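PDB 3D9Y: profilin from Schizosaccharomyces pombe, which binds actin monomers and tunes their polymerization, binds PIP2, and is essential for cytokinesis in fission yeast. Local coordinates for residues Arg19-Ser24 / Trp31-Gly36. Sequence-based numbering, arbitrary orientation.
Sequences RAAIVS and WAASAG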
ATOM      1  N   ARG A  19      -4.498   7.825  -4.724  1.00 18.26           N
ATOM      2  CA  ARG A  19      -5.320   6.604  -4.682  1.00 18.17           C
ATOM      3  C   ARG A  19      -4.857   5.757  -3.505  1.00 18.20           C
ATOM      4  O   ARG A  19      -3.686   5.817  -3.118  1.00 17.36           O
ATOM      5  CB  ARG A  19      -5.220   5.781  -5.981  1.00 18.61           C
ATOM      6  CG  ARG A  19      -5.015   6.571  -7.272  1.00 19.38           C
ATOM      7  CD  ARG A  19      -5.098   5.662  -8.498  1.00 20.20           C
ATOM      8  NE  ARG A  19      -6.475   5.496  -8.963  1.00 22.48           N
ATOM      9  CZ  ARG A  19      -6.876   4.597  -9.863  1.00 23.35           C
ATOM     10  NH1 ARG A  19      -6.017   3.754 -10.430  1.00 24.02           N
ATOM     11  NH2 ARG A  19      -8.156   4.544 -10.206  1.00 24.49           N
ATOM     12  N   ALA A  20      -5.770   4.975  -2.934  1.00 17.68           N
ATOM     13  CA  ALA A  20      -5.424   4.138  -1.782  1.00 17.48           C
ATOM     14  C   ALA A  20      -6.380   2.971  -1.573  1.00 17.20           C
ATOM     15  O   ALA A  20      -7.526   2.977  -2.054  1.00 17.02           O
ATOM     16  CB  ALA A  20      -5.333   4.981  -0.508  1.00 17.56           C
ATOM     17  N   ALA A  21      -5.884   1.968  -0.851  1.00 16.97           N
ATOM     18  CA  ALA A  21      -6.667   0.813  -0.471  1.00 17.01           C
ATOM     19  C   ALA A  21      -6.187   0.251   0.861  1.00 16.80           C
ATOM     20  O   ALA A  21      -5.054   0.502   1.289  1.00 16.44           O
ATOM     21  CB  ALA A  21      -6.608  -0.248  -1.561  1.00 16.96           C
ATOM     22  N   ILE A  22      -7.074  -0.477   1.533  1.00 17.08           N
ATOM     23  CA  ILE A  22      -6.725  -1.194   2.758  1.00 17.22           C
ATOM     24  C   ILE A  22      -7.189  -2.632   2.583  1.00 17.26           C
ATOM     25  O   ILE A  22      -8.335  -2.873   2.239  1.00 17.29           O
ATOM     26  CB  ILE A  22      -7.369  -0.571   4.005  1.00 17.43           C
ATOM     27  CG1 ILE A  22      -6.909   0.890   4.139  1.00 17.52           C
ATOM     28  CG2 ILE A  22      -7.024  -1.401   5.255  1.00 17.36           C
ATOM     29  CD1 ILE A  22      -7.601   1.682   5.214  1.00 17.85           C
ATOM     30  N   VAL A  23      -6.276  -3.578   2.795  1.00 17.08           N
ATOM     31  CA  VAL A  23      -6.536  -4.991   2.511  1.00 16.85           C
ATOM     32  C   VAL A  23      -6.101  -5.871   3.685  1.00 16.25           C
ATOM     33  O   VAL A  23      -5.298  -5.456   4.510  1.00 16.12           O
ATOM     34  CB  VAL A  23      -5.825  -5.433   1.198  1.00 17.31           C
ATOM     35  CG1 VAL A  23      -6.237  -4.541   0.032  1.00 17.80           C
ATOM     36  CG2 VAL A  23      -4.334  -5.398   1.344  1.00 18.41           C
ATOM     37  N   SER A  24      -6.635  -7.089   3.759  1.00 15.80           N
ATOM     38  CA  SER A  24      -6.277  -8.008   4.840  1.00 15.93           C
ATOM     39  C   SER A  24      -4.819  -8.478   4.738  1.00 15.70           C
ATOM     40  O   SER A  24      -4.355  -8.801   3.648  1.00 15.59           O
ATOM     41  CB  SER A  24      -7.208  -9.229   4.821  1.00 15.97           C
ATOM     42  OG  SER A  24      -6.781 -10.190   5.771  1.00 16.59           O
ATOM     43  N   TRP A  31     -10.661  -4.386   2.465  1.00 18.53           N
ATOM     44  CA  TRP A  31     -11.525  -3.763   3.464  1.00 18.95           C
ATOM     45  C   TRP A  31     -12.029  -2.377   3.053  1.00 19.37           C
ATOM     46  O   TRP A  31     -13.116  -1.967   3.474  1.00 19.59           O
ATOM     47  CB  TRP A  31     -10.804  -3.676   4.809  1.00 18.57           C
ATOM     48  CG  TRP A  31     -10.449  -5.009   5.429  1.00 18.38           C
ATOM     49  CD1 TRP A  31     -10.847  -6.253   5.018  1.00 18.73           C
ATOM     50  CD2 TRP A  31      -9.665  -5.208   6.604  1.00 18.01           C
ATOM     51  NE1 TRP A  31     -10.329  -7.214   5.855  1.00 18.54           N
ATOM     52  CE2 TRP A  31      -9.603  -6.594   6.839  1.00 18.44           C
ATOM     53  CE3 TRP A  31      -8.999  -4.345   7.479  1.00 18.68           C
ATOM     54  CZ2 TRP A  31      -8.903  -7.136   7.917  1.00 18.66           C
ATOM     55  CZ3 TRP A  31      -8.306  -4.883   8.544  1.00 18.74           C
ATOM     56  CH2 TRP A  31      -8.259  -6.263   8.752  1.00 18.71           C
ATOM     57  N   ALA A  32     -11.247  -1.657   2.247  1.00 20.80           N
ATOM     58  CA  ALA A  32     -11.622  -0.327   1.746  1.00 21.42           C
ATOM     59  C   ALA A  32     -10.764   0.057   0.540  1.00 22.40           C
ATOM     60  O   ALA A  32      -9.637  -0.390   0.414  1.00 21.92           O
ATOM     61  CB  ALA A  32     -11.452   0.699   2.825  1.00 21.67           C
ATOM     62  N   ALA A  33     -11.283   0.921  -0.325  1.00 23.35           N
ATOM     63  CA  ALA A  33     -10.547   1.332  -1.522  1.00 23.70           C
ATOM     64  C   ALA A  33     -11.139   2.606  -2.099  1.00 24.25           C
ATOM     65  O   ALA A  33     -12.332   2.849  -1.951  1.00 24.51           O
ATOM     66  CB  ALA A  33     -10.559   0.227  -2.557  1.00 24.10           C
ATOM     67  N   SER A  34     -10.294   3.413  -2.736  1.00 24.85           N
ATOM     68  CA  SER A  34     -10.727   4.610  -3.442  1.00 25.76           C
ATOM     69  C   SER A  34     -11.294   4.274  -4.824  1.00 26.15           C
ATOM     70  O   SER A  34     -11.137   3.159  -5.317  1.00 27.75           O
ATOM     71  CB  SER A  34      -9.579   5.616  -3.564  1.00 25.71           C
ATOM     72  OG  SER A  34      -8.467   5.077  -4.245  1.00 25.92           O
ATOM     73  N   ALA A  35     -11.955   5.260  -5.432  1.00 27.32           N
ATOM     74  CA  ALA A  35     -12.660   5.074  -6.701  1.00 27.52           C
ATOM     75  C   ALA A  35     -11.713   4.764  -7.842  1.00 28.03           C
ATOM     76  O   ALA A  35     -10.804   5.580  -8.138  1.00 28.58           O
ATOM     77  CB  ALA A  35     -13.471   6.317  -7.037  1.00 27.67           C
ATOM     78  N   GLY A  36     -11.937   3.598  -8.484  1.00 28.18           N
ATOM     79  CA  GLY A  36     -11.168   3.170  -9.642  1.00 28.48           C
ATOM     80  C   GLY A  36     -10.044   2.205  -9.292  1.00 28.35           C
ATOM     81  O   GLY A  36      -9.585   1.431 -10.139  1.00 28.99           O
TER
HETATM   82  O   HOH W   1      -8.544   6.448  -6.908  1.00 40.14           O
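Trp-31 and Ala-32 both face Ile-22, a classic beta bulge, and both donate their backbone N-H to Ile-22 O. Trp-31 N lies 2.8 Å from Ile-22 O, and Ala-32 N lies farther from the same oxygen, at 3.2 Å. Ile-22 N answers Ala-32 O almost straight, at 170°.

The Trp-31 side chain can be followed outward from the bulge. CB sits beside Ile-22 O. CG lies anti to the carbonyl carbon (chi1 -63°), and the indole runs along the end of strand 19-24. CE3 meets Ile-22 CG2 at 4.2 Å, the two side chains crossing at about a right angle. On the pyrrole side, NE1 approaches Ser-24 CB at 3.9 Å and makes a weak hydrogen bond to Ser-29 OG. CE2 and CZ2 lie near Ser-24 CA and CB, with CA above one ring face toward the rim. Trp-3 of helix 3-12 also meets the ring. An alanine in place of Trp-31 would probably leave Ser-24 and Ile-22 CG2 without their aromatic neighbour and open a gap beside Trp-3.

Beyond the bulge, Ala-21 and Ala-33 form a non-hydrogen-bonded pair, CB to CB 4.1 Å. Where strand 30-33 ends, Ser-34 OG takes over as acceptor for Ala-20 N (3.0 Å), while Ser-34 N donates to Ala-20 O. A water links Ser-34 OG to Arg-19 NE and Ala-35 O.

Strand 19-24 also bonds to strand 96-102 through Ala-21 and Val-99. The arrangement is a bulged antiparallel beta hairpin at one edge of the central sheet of the profilin fold, packed against helix 3-12.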